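PDB 6WM6: extracellular solute-binding protein, family 5 from Chelativorans sp., which binds EDTA and related aminopolycarboxylates in the periplasm, probably delivering them to an ABC transporter for uptake. Local coordinates for residues E101-T106 with V113-R118; D109-V114 with A174-P179; Y155-I160 with G185-L190. One frame throughout, in Å; residues are numbered along the deposited sequence.

Contact 1 of 3, residues E101-T106 with V113-R118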
ATOM      1  N   GLU A 101      16.432 -21.514   3.119  1.00 16.65           N
ATOM      2  CA  GLU A 101      16.353 -22.787   2.409  0.45 16.68           C
ATOM      3  C   GLU A 101      14.901 -23.199   2.202  1.00 17.11           C
ATOM      4  O   GLU A 101      14.527 -23.679   1.121  1.00 19.04           O
ATOM      5  CB  GLU A 101      17.095 -23.868   3.199  0.55 20.08           C
ATOM      6  CG  GLU A 101      17.058 -25.242   2.553  0.55 20.37           C
ATOM      7  CD  GLU A 101      17.547 -26.338   3.484  0.55 35.29           C
ATOM      8  OE1 GLU A 101      18.206 -26.013   4.496  0.55 31.00           O
ATOM      9  OE2 GLU A 101      17.247 -27.522   3.216  0.55 36.05           O
ATOM     10  N   SER A 102      14.060 -23.010   3.218  1.00 16.93           N
ATOM     11  CA  SER A 102      12.674 -23.430   3.153  1.00 16.86           C
ATOM     12  C   SER A 102      11.851 -22.714   4.210  1.00 17.83           C
ATOM     13  O   SER A 102      12.365 -22.209   5.215  1.00 17.48           O
ATOM     14  CB  SER A 102      12.562 -24.942   3.338  1.00 20.32           C
ATOM     15  OG  SER A 102      13.115 -25.359   4.580  1.00 21.49           O
ATOM     16  N   ALA A 103      10.548 -22.690   3.961  1.00 16.73           N
ATOM     17  CA  ALA A 103       9.545 -22.223   4.907  1.00 18.59           C
ATOM     18  C   ALA A 103       8.339 -23.110   4.650  1.00 20.12           C
ATOM     19  O   ALA A 103       7.881 -23.213   3.500  1.00 22.16           O
ATOM     20  CB  ALA A 103       9.206 -20.766   4.676  1.00 18.95           C
ATOM     21  N   GLU A 104       7.858 -23.798   5.670  1.00 18.36           N
ATOM     22  CA  GLU A 104       6.871 -24.856   5.481  1.00 19.63           C
ATOM     23  C   GLU A 104       5.852 -24.831   6.610  1.00 19.95           C
ATOM     24  O   GLU A 104       6.219 -24.714   7.790  1.00 19.26           O
ATOM     25  CB  GLU A 104       7.562 -26.232   5.450  1.00 21.23           C
ATOM     26  CG  GLU A 104       6.620 -27.403   5.178  1.00 22.22           C
ATOM     27  CD  GLU A 104       7.342 -28.711   5.025  1.00 23.74           C
ATOM     28  OE1 GLU A 104       8.407 -28.899   5.651  1.00 28.24           O
ATOM     29  OE2 GLU A 104       6.826 -29.578   4.260  1.00 26.94           O
ATOM     30  N   LEU A 105       4.582 -24.932   6.238  1.00 18.29           N
ATOM     31  CA  LEU A 105       3.487 -25.183   7.175  1.00 18.98           C
ATOM     32  C   LEU A 105       3.516 -26.670   7.485  1.00 18.76           C
ATOM     33  O   LEU A 105       3.063 -27.501   6.692  1.00 20.49           O
ATOM     34  CB  LEU A 105       2.169 -24.802   6.516  1.00 20.69           C
ATOM     35  CG  LEU A 105       0.899 -25.046   7.308  1.00 26.73           C
ATOM     36  CD1 LEU A 105       0.745 -24.000   8.379  1.00 29.07           C
ATOM     37  CD2 LEU A 105      -0.303 -25.041   6.362  1.00 32.71           C
ATOM     38  N   THR A 106       4.100 -27.026   8.621  1.00 19.20           N
ATOM     39  CA  THR A 106       4.360 -28.434   8.909  1.00 19.61           C
ATOM     40  C   THR A 106       3.220 -29.123   9.646  1.00 19.85           C
ATOM     41  O   THR A 106       3.163 -30.364   9.656  1.00 22.64           O
ATOM     42  CB  THR A 106       5.642 -28.582   9.742  1.00 20.84           C
ATOM     43  OG1 THR A 106       5.502 -27.802  10.940  1.00 22.21           O
ATOM     44  CG2 THR A 106       6.868 -28.155   8.967  1.00 22.31           C
ATOM     45  N   VAL A 113       4.738 -23.409  11.662  1.00 18.35           N
ATOM     46  CA  VAL A 113       5.551 -23.042  10.511  1.00 18.18           C
ATOM     47  C   VAL A 113       7.012 -23.196  10.902  1.00 18.81           C
ATOM     48  O   VAL A 113       7.422 -22.732  11.975  1.00 19.36           O
ATOM     49  CB  VAL A 113       5.268 -21.606  10.038  1.00 19.23           C
ATOM     50  CG1 VAL A 113       6.259 -21.198   8.932  1.00 19.44           C
ATOM     51  CG2 VAL A 113       3.839 -21.462   9.561  1.00 20.92           C
ATOM     52  N   VAL A 114       7.797 -23.844  10.042  1.00 17.87           N
ATOM     53  CA  VAL A 114       9.235 -24.021  10.251  1.00 17.99           C
ATOM     54  C   VAL A 114       9.980 -23.280   9.157  1.00 18.12           C
ATOM     55  O   VAL A 114       9.702 -23.478   7.959  1.00 18.54           O
ATOM     56  CB  VAL A 114       9.641 -25.508  10.271  1.00 18.38           C
ATOM     57  CG1 VAL A 114      11.158 -25.643  10.368  1.00 21.27           C
ATOM     58  CG2 VAL A 114       8.975 -26.201  11.434  1.00 20.01           C
ATOM     59  N   TYR A 115      10.914 -22.427   9.565  1.00 18.53           N
ATOM     60  CA  TYR A 115      11.808 -21.710   8.668  1.00 18.12           C
ATOM     61  C   TYR A 115      13.194 -22.326   8.804  1.00 19.12           C
ATOM     62  O   TYR A 115      13.695 -22.499   9.922  1.00 18.26           O
ATOM     63  CB  TYR A 115      11.899 -20.221   9.016  1.00 18.93           C
ATOM     64  CG  TYR A 115      10.596 -19.454   9.006  1.00 17.52           C
ATOM     65  CD1 TYR A 115       9.808 -19.388  10.142  1.00 18.96           C
ATOM     66  CD2 TYR A 115      10.145 -18.789   7.862  1.00 17.65           C
ATOM     67  CE1 TYR A 115       8.617 -18.683  10.150  1.00 18.61           C
ATOM     68  CE2 TYR A 115       8.953 -18.099   7.856  1.00 17.33           C
ATOM     69  CZ  TYR A 115       8.190 -18.047   8.997  1.00 17.96           C
ATOM     70  OH  TYR A 115       6.983 -17.371   9.019  1.00 19.10           O
ATOM     71  N   ARG A 116      13.828 -22.648   7.693  1.00 17.27           N
ATOM     72  CA  ARG A 116      15.223 -23.082   7.677  0.53 18.15           C
ATOM     73  C   ARG A 116      16.009 -21.987   6.967  1.00 17.57           C
ATOM     74  O   ARG A 116      15.826 -21.762   5.760  1.00 18.53           O
ATOM     75  CB  ARG A 116      15.372 -24.450   7.022  0.53 21.00           C
ATOM     76  CG  ARG A 116      14.722 -25.541   7.883  0.53 25.39           C
ATOM     77  CD  ARG A 116      14.768 -26.947   7.286  0.53 32.07           C
ATOM     78  NE  ARG A 116      13.950 -27.864   8.086  0.53 32.91           N
ATOM     79  CZ  ARG A 116      14.373 -28.510   9.170  0.53 38.55           C
ATOM     80  NH1 ARG A 116      15.622 -28.369   9.594  0.53 45.74           N
ATOM     81  NH2 ARG A 116      13.547 -29.309   9.829  0.53 36.07           N
ATOM     82  N   ILE A 117      16.827 -21.265   7.736  1.00 17.68           N
ATOM     83  CA  ILE A 117      17.628 -20.155   7.243  1.00 17.61           C
ATOM     84  C   ILE A 117      18.883 -20.711   6.598  1.00 18.27           C
ATOM     85  O   ILE A 117      19.521 -21.631   7.134  1.00 18.86           O
ATOM     86  CB  ILE A 117      17.983 -19.232   8.422  1.00 17.78           C
ATOM     87  CG1 ILE A 117      16.719 -18.734   9.117  1.00 18.18           C
ATOM     88  CG2 ILE A 117      18.859 -18.072   7.942  1.00 17.76           C
ATOM     89  CD1 ILE A 117      17.032 -18.053  10.454  1.00 19.65           C
ATOM     90  N   ARG A 118      19.278 -20.142   5.447  1.00 17.98           N
ATOM     91  CA  ARG A 118      20.528 -20.579   4.824  1.00 17.95           C
ATOM     92  C   ARG A 118      21.707 -20.361   5.759  1.00 18.96           C
ATOM     93  O   ARG A 118      21.817 -19.325   6.419  1.00 19.07           O
ATOM     94  CB  ARG A 118      20.776 -19.819   3.521  1.00 19.73           C
ATOM     95  CG  ARG A 118      19.878 -20.285   2.386  1.00 20.78           C
ATOM     96  CD  ARG A 118      20.281 -19.661   1.059  1.00 26.60           C
ATOM     97  NE  ARG A 118      21.658 -19.967   0.675  1.00 27.56           N
ATOM     98  CZ  ARG A 118      22.604 -19.052   0.435  1.00 34.84           C
ATOM     99  NH1 ARG A 118      22.348 -17.745   0.521  1.00 25.21           N
ATOM    100  NH2 ARG A 118      23.823 -19.450   0.089  1.00 37.67           N
TER
HETATM  101  O   HOH W   1      11.210 -25.406   6.524  1.00 22.40           O

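Contact 2 of 3, residues D109-V114 with A174-P179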
ATOM      1  N   ASP A 109      -2.420 -28.740  13.688  1.00 32.65           N
ATOM      2  CA  ASP A 109      -3.011 -29.081  14.983  1.00 45.70           C
ATOM      3  C   ASP A 109      -1.921 -29.124  16.034  1.00 48.85           C
ATOM      4  O   ASP A 109      -1.501 -30.203  16.472  1.00 49.65           O
ATOM      5  CB  ASP A 109      -3.749 -30.422  14.914  1.00 57.73           C
ATOM      6  N   PRO A 110      -1.431 -27.954  16.481  1.00 33.18           N
ATOM      7  CA  PRO A 110      -1.730 -26.566  16.104  1.00 29.36           C
ATOM      8  C   PRO A 110      -0.951 -26.104  14.880  1.00 22.45           C
ATOM      9  O   PRO A 110       0.015 -26.767  14.468  1.00 24.78           O
ATOM     10  CB  PRO A 110      -1.249 -25.770  17.321  1.00 30.28           C
ATOM     11  CG  PRO A 110      -0.092 -26.568  17.818  1.00 29.31           C
ATOM     12  CD  PRO A 110      -0.480 -28.017  17.606  1.00 32.23           C
ATOM     13  N   GLN A 111      -1.366 -24.982  14.304  1.00 21.63           N
ATOM     14  CA  GLN A 111      -0.659 -24.453  13.151  1.00 21.15           C
ATOM     15  C   GLN A 111       0.804 -24.181  13.503  1.00 20.39           C
ATOM     16  O   GLN A 111       1.112 -23.493  14.485  1.00 20.00           O
ATOM     17  CB  GLN A 111      -1.322 -23.174  12.634  1.00 19.47           C
ATOM     18  CG  GLN A 111      -0.606 -22.531  11.478  1.00 20.30           C
ATOM     19  CD  GLN A 111      -1.398 -21.429  10.808  1.00 20.45           C
ATOM     20  OE1 GLN A 111      -2.624 -21.515  10.682  1.00 21.64           O
ATOM     21  NE2 GLN A 111      -0.713 -20.398  10.364  1.00 20.54           N
ATOM     22  N   THR A 112       1.709 -24.732  12.702  1.00 18.48           N
ATOM     23  CA  THR A 112       3.140 -24.676  12.953  1.00 18.43           C
ATOM     24  C   THR A 112       3.830 -24.373  11.638  1.00 18.94           C
ATOM     25  O   THR A 112       3.520 -25.002  10.617  1.00 20.09           O
ATOM     26  CB  THR A 112       3.640 -26.027  13.497  1.00 20.43           C
ATOM     27  OG1 THR A 112       2.920 -26.399  14.682  1.00 23.25           O
ATOM     28  CG2 THR A 112       5.112 -25.924  13.842  1.00 20.88           C
ATOM     29  N   VAL A 113       4.738 -23.409  11.662  1.00 18.35           N
ATOM     30  CA  VAL A 113       5.551 -23.042  10.511  1.00 18.18           C
ATOM     31  C   VAL A 113       7.012 -23.196  10.902  1.00 18.81           C
ATOM     32  O   VAL A 113       7.422 -22.732  11.975  1.00 19.36           O
ATOM     33  CB  VAL A 113       5.268 -21.606  10.038  1.00 19.23           C
ATOM     34  CG1 VAL A 113       6.259 -21.198   8.932  1.00 19.44           C
ATOM     35  CG2 VAL A 113       3.839 -21.462   9.561  1.00 20.92           C
ATOM     36  N   VAL A 114       7.797 -23.844  10.042  1.00 17.87           N
ATOM     37  CA  VAL A 114       9.235 -24.021  10.251  1.00 17.99           C
ATOM     38  C   VAL A 114       9.980 -23.280   9.157  1.00 18.12           C
ATOM     39  O   VAL A 114       9.702 -23.478   7.959  1.00 18.54           O
ATOM     40  CB  VAL A 114       9.641 -25.508  10.271  1.00 18.38           C
ATOM     41  CG1 VAL A 114      11.158 -25.643  10.368  1.00 21.27           C
ATOM     42  CG2 VAL A 114       8.975 -26.201  11.434  1.00 20.01           C
ATOM     43  N   ALA A 174       7.633 -21.658  14.545  1.00 19.19           N
ATOM     44  CA  ALA A 174       6.554 -20.794  15.014  1.00 19.29           C
ATOM     45  C   ALA A 174       5.312 -21.636  15.266  1.00 20.09           C
ATOM     46  O   ALA A 174       4.831 -22.320  14.354  1.00 20.47           O
ATOM     47  CB  ALA A 174       6.227 -19.729  13.969  1.00 18.78           C
ATOM     48  N   THR A 175       4.796 -21.582  16.483  1.00 19.55           N
ATOM     49  CA  THR A 175       3.557 -22.269  16.838  1.00 20.94           C
ATOM     50  C   THR A 175       2.466 -21.229  17.092  1.00 19.92           C
ATOM     51  O   THR A 175       2.673 -20.302  17.882  1.00 21.62           O
ATOM     52  CB  THR A 175       3.750 -23.152  18.073  1.00 22.71           C
ATOM     53  OG1 THR A 175       4.818 -24.082  17.844  1.00 24.98           O
ATOM     54  CG2 THR A 175       2.466 -23.941  18.364  1.00 26.01           C
ATOM     55  N   PHE A 176       1.332 -21.380  16.412  1.00 19.34           N
ATOM     56  CA  PHE A 176       0.239 -20.422  16.450  1.00 19.84           C
ATOM     57  C   PHE A 176      -0.824 -20.834  17.461  1.00 22.61           C
ATOM     58  O   PHE A 176      -1.108 -22.019  17.647  1.00 25.05           O
ATOM     59  CB  PHE A 176      -0.410 -20.321  15.055  1.00 19.68           C
ATOM     60  CG  PHE A 176       0.453 -19.648  14.011  1.00 19.65           C
ATOM     61  CD1 PHE A 176       1.576 -20.279  13.500  1.00 19.10           C
ATOM     62  CD2 PHE A 176       0.116 -18.395  13.535  1.00 19.78           C
ATOM     63  CE1 PHE A 176       2.356 -19.654  12.520  1.00 18.10           C
ATOM     64  CE2 PHE A 176       0.883 -17.778  12.555  1.00 20.18           C
ATOM     65  CZ  PHE A 176       1.996 -18.391  12.065  1.00 19.29           C
ATOM     66  N   SER A 177      -1.428 -19.839  18.100  1.00 20.92           N
ATOM     67  CA  SER A 177      -2.527 -20.113  19.031  1.00 22.07           C
ATOM     68  C   SER A 177      -3.853 -20.386  18.335  1.00 22.48           C
ATOM     69  O   SER A 177      -4.767 -20.961  18.958  1.00 24.73           O
ATOM     70  CB  SER A 177      -2.687 -18.938  20.002  1.00 24.15           C
ATOM     71  OG  SER A 177      -2.901 -17.722  19.299  1.00 24.86           O
ATOM     72  N   GLU A 178      -3.991 -19.976  17.084  1.00 21.90           N
ATOM     73  CA  GLU A 178      -5.176 -20.245  16.285  1.00 22.51           C
ATOM     74  C   GLU A 178      -4.795 -20.129  14.819  1.00 21.31           C
ATOM     75  O   GLU A 178      -3.748 -19.559  14.501  1.00 22.22           O
ATOM     76  CB  GLU A 178      -6.311 -19.271  16.630  1.00 25.56           C
ATOM     77  CG  GLU A 178      -5.980 -17.821  16.380  1.00 26.66           C
ATOM     78  CD  GLU A 178      -7.102 -16.895  16.813  1.00 44.15           C
ATOM     79  OE1 GLU A 178      -8.057 -16.706  16.026  1.00 34.79           O
ATOM     80  OE2 GLU A 178      -7.037 -16.372  17.945  1.00 40.45           O
ATOM     81  N   PRO A 179      -5.618 -20.662  13.918  1.00 21.53           N
ATOM     82  CA  PRO A 179      -5.245 -20.666  12.495  1.00 19.30           C
ATOM     83  C   PRO A 179      -5.101 -19.253  11.946  1.00 22.02           C
ATOM     84  O   PRO A 179      -5.829 -18.333  12.314  1.00 22.49           O
ATOM     85  CB  PRO A 179      -6.403 -21.393  11.816  1.00 22.66           C
ATOM     86  CG  PRO A 179      -7.072 -22.181  12.906  1.00 27.50           C
ATOM     87  CD  PRO A 179      -6.885 -21.383  14.162  1.00 23.66           C
TER
HETATM   88  O   HOH W   2      -3.454 -23.150  15.609  1.00 35.84           O
HETATM   89  O   HOH W   3       4.175 -26.562  17.166  1.00 33.70           O

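Contact 3 of 3, residues Y155-I160 with G185-L190. With SO4 (sulfate ion), chain D.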
ATOM      1  N   TYR A 155      -0.413  -7.575  12.124  0.53 20.54           N
ATOM      2  CA  TYR A 155      -0.606  -8.322  10.881  0.53 22.22           C
ATOM      3  C   TYR A 155      -0.391  -9.809  11.093  0.53 19.22           C
ATOM      4  O   TYR A 155       0.105 -10.527  10.218  0.53 21.85           O
ATOM      5  CB  TYR A 155       0.245  -7.753   9.765  0.53 19.37           C
ATOM      6  CG  TYR A 155      -0.290  -6.448   9.221  0.53 18.57           C
ATOM      7  CD1 TYR A 155      -1.656  -6.258   9.042  0.53 21.38           C
ATOM      8  CD2 TYR A 155       0.566  -5.416   8.882  0.53 19.92           C
ATOM      9  CE1 TYR A 155      -2.150  -5.081   8.542  0.53 19.11           C
ATOM     10  CE2 TYR A 155       0.076  -4.224   8.371  0.53 22.22           C
ATOM     11  CZ  TYR A 155      -1.282  -4.069   8.205  0.53 20.10           C
ATOM     12  OH  TYR A 155      -1.771  -2.898   7.695  0.53 22.36           O
ATOM     13  N   GLY A 156      -0.786 -10.274  12.260  1.00 19.87           N
ATOM     14  CA  GLY A 156      -0.783 -11.676  12.579  1.00 19.20           C
ATOM     15  C   GLY A 156       0.372 -12.144  13.425  1.00 18.70           C
ATOM     16  O   GLY A 156       0.351 -13.291  13.855  1.00 19.47           O
ATOM     17  N   HIS A 157       1.396 -11.311  13.668  1.00 18.74           N
ATOM     18  CA  HIS A 157       2.494 -11.765  14.510  1.00 17.61           C
ATOM     19  C   HIS A 157       1.984 -12.134  15.899  1.00 19.83           C
ATOM     20  O   HIS A 157       2.540 -13.024  16.554  1.00 20.10           O
ATOM     21  CB  HIS A 157       3.615 -10.712  14.599  1.00 18.20           C
ATOM     22  CG  HIS A 157       4.419 -10.576  13.337  1.00 17.05           C
ATOM     23  ND1 HIS A 157       4.156  -9.597  12.398  1.00 17.88           N
ATOM     24  CD2 HIS A 157       5.455 -11.304  12.842  1.00 17.52           C
ATOM     25  CE1 HIS A 157       5.003  -9.728  11.382  1.00 17.50           C
ATOM     26  NE2 HIS A 157       5.807 -10.744  11.633  1.00 18.09           N
ATOM     27  N   ASP A 158       0.909 -11.481  16.355  1.00 18.66           N
ATOM     28  CA  ASP A 158       0.328 -11.811  17.649  1.00 21.04           C
ATOM     29  C   ASP A 158      -0.314 -13.200  17.678  1.00 21.49           C
ATOM     30  O   ASP A 158      -0.570 -13.722  18.777  1.00 22.35           O
ATOM     31  CB  ASP A 158      -0.649 -10.731  18.141  1.00 23.16           C
ATOM     32  CG  ASP A 158      -1.739 -10.391  17.157  1.00 25.61           C
ATOM     33  OD1 ASP A 158      -1.716 -10.808  15.994  1.00 25.26           O
ATOM     34  OD2 ASP A 158      -2.675  -9.652  17.566  1.00 32.47           O
ATOM     35  N   PHE A 159      -0.597 -13.802  16.528  1.00 19.96           N
ATOM     36  CA  PHE A 159      -1.141 -15.156  16.479  0.57 19.63           C
ATOM     37  C   PHE A 159      -0.067 -16.212  16.726  1.00 21.07           C
ATOM     38  O   PHE A 159      -0.404 -17.373  16.963  1.00 20.87           O
ATOM     39  CB  PHE A 159      -1.787 -15.452  15.122  0.57 20.95           C
ATOM     40  CG  PHE A 159      -3.118 -14.788  14.896  0.57 22.28           C
ATOM     41  CD1 PHE A 159      -3.261 -13.412  14.984  0.57 24.99           C
ATOM     42  CD2 PHE A 159      -4.229 -15.550  14.549  0.57 21.44           C
ATOM     43  CE1 PHE A 159      -4.499 -12.810  14.752  0.57 23.29           C
ATOM     44  CE2 PHE A 159      -5.457 -14.954  14.325  0.57 25.98           C
ATOM     45  CZ  PHE A 159      -5.586 -13.582  14.419  0.57 28.29           C
ATOM     46  N   ILE A 160       1.211 -15.846  16.639  1.00 19.35           N
ATOM     47  CA  ILE A 160       2.294 -16.752  17.016  1.00 20.38           C
ATOM     48  C   ILE A 160       2.430 -16.703  18.535  1.00 20.52           C
ATOM     49  O   ILE A 160       2.681 -15.642  19.124  1.00 21.53           O
ATOM     50  CB  ILE A 160       3.609 -16.368  16.321  1.00 18.42           C
ATOM     51  CG1 ILE A 160       3.499 -16.606  14.804  1.00 18.73           C
ATOM     52  CG2 ILE A 160       4.794 -17.139  16.930  1.00 20.58           C
ATOM     53  CD1 ILE A 160       4.690 -16.076  14.014  1.00 18.94           C
ATOM     54  N   GLY A 185       3.056 -13.529   5.082  1.00 15.62           N
ATOM     55  CA  GLY A 185       3.253 -12.097   5.269  1.00 17.28           C
ATOM     56  C   GLY A 185       4.057 -11.725   6.483  1.00 16.95           C
ATOM     57  O   GLY A 185       4.395 -10.542   6.645  1.00 17.91           O
ATOM     58  N   LEU A 186       4.383 -12.696   7.335  1.00 16.04           N
ATOM     59  CA  LEU A 186       5.109 -12.448   8.576  1.00 17.27           C
ATOM     60  C   LEU A 186       6.619 -12.451   8.352  1.00 16.97           C
ATOM     61  O   LEU A 186       7.128 -13.044   7.412  1.00 16.80           O
ATOM     62  CB  LEU A 186       4.746 -13.525   9.605  1.00 18.03           C
ATOM     63  CG  LEU A 186       3.246 -13.629   9.891  1.00 17.15           C
ATOM     64  CD1 LEU A 186       2.967 -14.750  10.890  1.00 20.07           C
ATOM     65  CD2 LEU A 186       2.688 -12.317  10.423  1.00 19.20           C
ATOM     66  N   PHE A 187       7.346 -11.738   9.211  1.00 16.29           N
ATOM     67  CA  PHE A 187       8.798 -11.656   9.090  1.00 15.46           C
ATOM     68  C   PHE A 187       9.221 -11.104   7.729  1.00 17.11           C
ATOM     69  O   PHE A 187      10.236 -11.517   7.163  1.00 16.80           O
ATOM     70  CB  PHE A 187       9.457 -13.009   9.388  1.00 16.94           C
ATOM     71  CG  PHE A 187       9.006 -13.605  10.679  1.00 16.55           C
ATOM     72  CD1 PHE A 187       9.451 -13.100  11.884  1.00 17.96           C
ATOM     73  CD2 PHE A 187       8.126 -14.643  10.687  1.00 17.32           C
ATOM     74  CE1 PHE A 187       9.030 -13.640  13.087  1.00 17.83           C
ATOM     75  CE2 PHE A 187       7.696 -15.198  11.887  1.00 18.50           C
ATOM     76  CZ  PHE A 187       8.143 -14.674  13.080  1.00 18.26           C
ATOM     77  N   MET A 188       8.467 -10.137   7.200  1.00 16.35           N
ATOM     78  CA  MET A 188       8.819  -9.531   5.927  1.00 17.07           C
ATOM     79  C   MET A 188       9.933  -8.510   6.080  1.00 17.28           C
ATOM     80  O   MET A 188      10.512  -8.079   5.070  1.00 17.63           O
ATOM     81  CB  MET A 188       7.602  -8.914   5.243  1.00 17.98           C
ATOM     82  CG  MET A 188       7.868  -8.544   3.783  1.00 17.27           C
ATOM     83  SD  MET A 188       6.411  -8.107   2.821  1.00 20.35           S
ATOM     84  CE  MET A 188       5.615  -9.689   2.684  1.00 20.84           C
ATOM     85  N   PHE A 189      10.219  -8.077   7.305  1.00 16.70           N
ATOM     86  CA  PHE A 189      11.264  -7.102   7.570  1.00 16.94           C
ATOM     87  C   PHE A 189      11.980  -7.549   8.831  1.00 20.57           C
ATOM     88  O   PHE A 189      11.389  -7.522   9.918  1.00 25.49           O
ATOM     89  CB  PHE A 189      10.684  -5.702   7.752  1.00 19.40           C
ATOM     90  CG  PHE A 189       9.834  -5.256   6.593  1.00 18.45           C
ATOM     91  CD1 PHE A 189      10.404  -4.736   5.459  1.00 21.48           C
ATOM     92  CD2 PHE A 189       8.462  -5.386   6.672  1.00 21.30           C
ATOM     93  CE1 PHE A 189       9.594  -4.354   4.380  1.00 22.80           C
ATOM     94  CE2 PHE A 189       7.652  -4.996   5.595  1.00 23.19           C
ATOM     95  CZ  PHE A 189       8.235  -4.485   4.468  1.00 23.56           C
ATOM     96  N   LEU A 190      13.227  -7.983   8.706  1.00 17.23           N
ATOM     97  CA  LEU A 190      14.023  -8.440   9.834  1.00 17.49           C
ATOM     98  C   LEU A 190      15.128  -7.437  10.145  1.00 17.04           C
ATOM     99  O   LEU A 190      15.727  -6.857   9.238  1.00 18.32           O
ATOM    100  CB  LEU A 190      14.643  -9.813   9.537  1.00 18.76           C
ATOM    101  CG  LEU A 190      13.645 -10.956   9.414  1.00 17.94           C
ATOM    102  CD1 LEU A 190      14.328 -12.206   8.903  1.00 25.34           C
ATOM    103  CD2 LEU A 190      13.001 -11.221  10.766  1.00 20.01           C
TER
HETATM  104  S   SO4 D 603      -3.481  -5.683  14.057  1.00 28.75           S
HETATM  105  O1  SO4 D 603      -2.479  -4.914  14.815  1.00 27.10           O
HETATM  106  O2  SO4 D 603      -2.905  -6.109  12.779  1.00 26.19           O
HETATM  107  O3  SO4 D 603      -4.637  -4.846  13.736  1.00 35.09           O
HETATM  108  O4  SO4 D 603      -3.885  -6.855  14.824  1.00 31.82           O

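Contact 1 of 3, residues E101-T106 with V113-R118
Four backbone hydrogen bonds of good length tie residues 101-106 to 113-118, the two arms of an antiparallel beta hairpin that ends in a classic beta bulge. At Glu104 and Val114 the bonds run both ways: Val114 N gives a nearly straight bond of 2.9 Å to Glu104 O, and Glu104 N returns one of 3.0 Å to Val114 O, each donor lying in the plane of its carbonyl. At the bulge the pairing becomes two against one. Arg116 N bonds to Ser102 O at 171°, while Arg116 O receives Glu101 N at 2.7 Å and, more weakly, Ser102 N at 3.3 Å. A water widens this polar network, bonding to Ser102 OG and donating to Val114 O. Ser102 suits the place because its small hydroxyl, held between backbone N and carbonyl carbon (chi1 59°), lies against the Arg116 stem, with OG 3.4 Å from Arg116 CB. Glu101 and Arg116 run side by side in extended form, yet their charged atoms do not meet, so any attraction there is probably modest. At the far end of the pairing Thr106 CG2 packs across Val114 CG2. The other face carries Ala103, Leu105, Val113 and Tyr115; Val113 and Tyr115 are buried, and the Tyr115 ring meets Phe134 and Phe187. Beta-branched Val113 fits the extended backbone and lays CG1 over one face of that ring, toward its rim. Ala103 is short enough to sit beside the aromatic group, its CB 3.9 Å from Tyr115 CD2.

Contact 2 of 3, residues D109-V114 with A174-P179
Gln111 lays its amide over one face of the Phe176 ring, NE2 standing 3.6 Å above the ring plane and over its centre. The chain gets there fully stretched, with CG anti to the backbone N (chi1 177°), so that CG also passes 3.7 Å from Phe176 CD1; amide and ring planes are inclined at 41°. Beyond the ring, OE1 accepts a hydrogen bond from Phe180 N and lies close to Pro179 CA. Beneath this overlap the antiparallel strands 111-114 and 174-176 are joined by three nearly straight bonds: Phe176 N to Gln111 O at 2.9 Å, and the mutual pair of Val113 with Ala174. Val113 CG2 comes obliquely to the ring at Phe176 CE1, and the small Ala174 lies beside Val113 on the same face. The opposite face carries Thr112 and Thr175, a non-hydrogen-bonded pair whose hydroxyls are bridged by a water; Thr112 OG1 also donates to Pro110 O, from above the carbonyl plane, just after the cis peptide bond that precedes Pro110. Glutamine suits this buried place on an inner strand: its aliphatic stem packs as a hydrocarbon, its amide nitrogen, probably with partial positive charge on its hydrogens, rests over the aromatic electrons, and its oxygen satisfies a backbone donor.

Contact 3 of 3, residues Y155-I160 with G185-L190
His157 leaves the backbone with CG anti to the carbonyl carbon (chi1 -72°), and from CB its imidazole reaches across to the loop 185-190. CG, ND1, CD2 and CE1 all lie beneath one methyl: Leu186 CD2 sits 3.5 Å from the ring centroid, almost on the ring normal, in a CH-pi contact. CD2 also points at one face of Phe187, the two rings forming an edge-to-face pair with planes at 85°. At the tip, NE2 accepts Phe187 N at 3.0 Å, close to the ring plane. ND1 bonds to Ser154 O, so it must carry the proton as a donor; NE2, acting as acceptor, is consistent with a neutral imidazole. Histidine thus serves both as a flat apolar surface and as a polar link between two loops. Nearby, Ile160 CD1 meets Leu186 CD1 and Phe187 CE2 tip to tip, each at 3.8 Å. Gly156 adopts a positive phi (101°) at which a CB would press on the preceding carbonyl. Tyr155 N binds a sulfate, probably from the crystallisation liquor. The contact lies between helix 131-141, whose Phe137 meets His157 and Phe187, and strand 171-176, whose Ala174 and Phe176 touch Ile160.

Contacts 1 and 2 are successive pairings in one antiparallel sheet, ordered 100-108, 111-117, 171-176, 160-165. They share Val113 and Val114, have centres about 13 Å apart, and meet where Leu105 CD1 packs 3.7 Å from Gln111 CG. Contact 3 joins the loops beside that sheet. Phe187 touches contact 1, its CD2 3.4 Å from Tyr115 OH, while Ile160 CG1 lies 3.6 Å from Phe176 CZ of contact 2. Ser177 N probably bonds to Phe159 O, at 2.9 Å. Contact 3 is centred about 17 Å from the centre of the chain, the other two about 27 Å, on the same side of it.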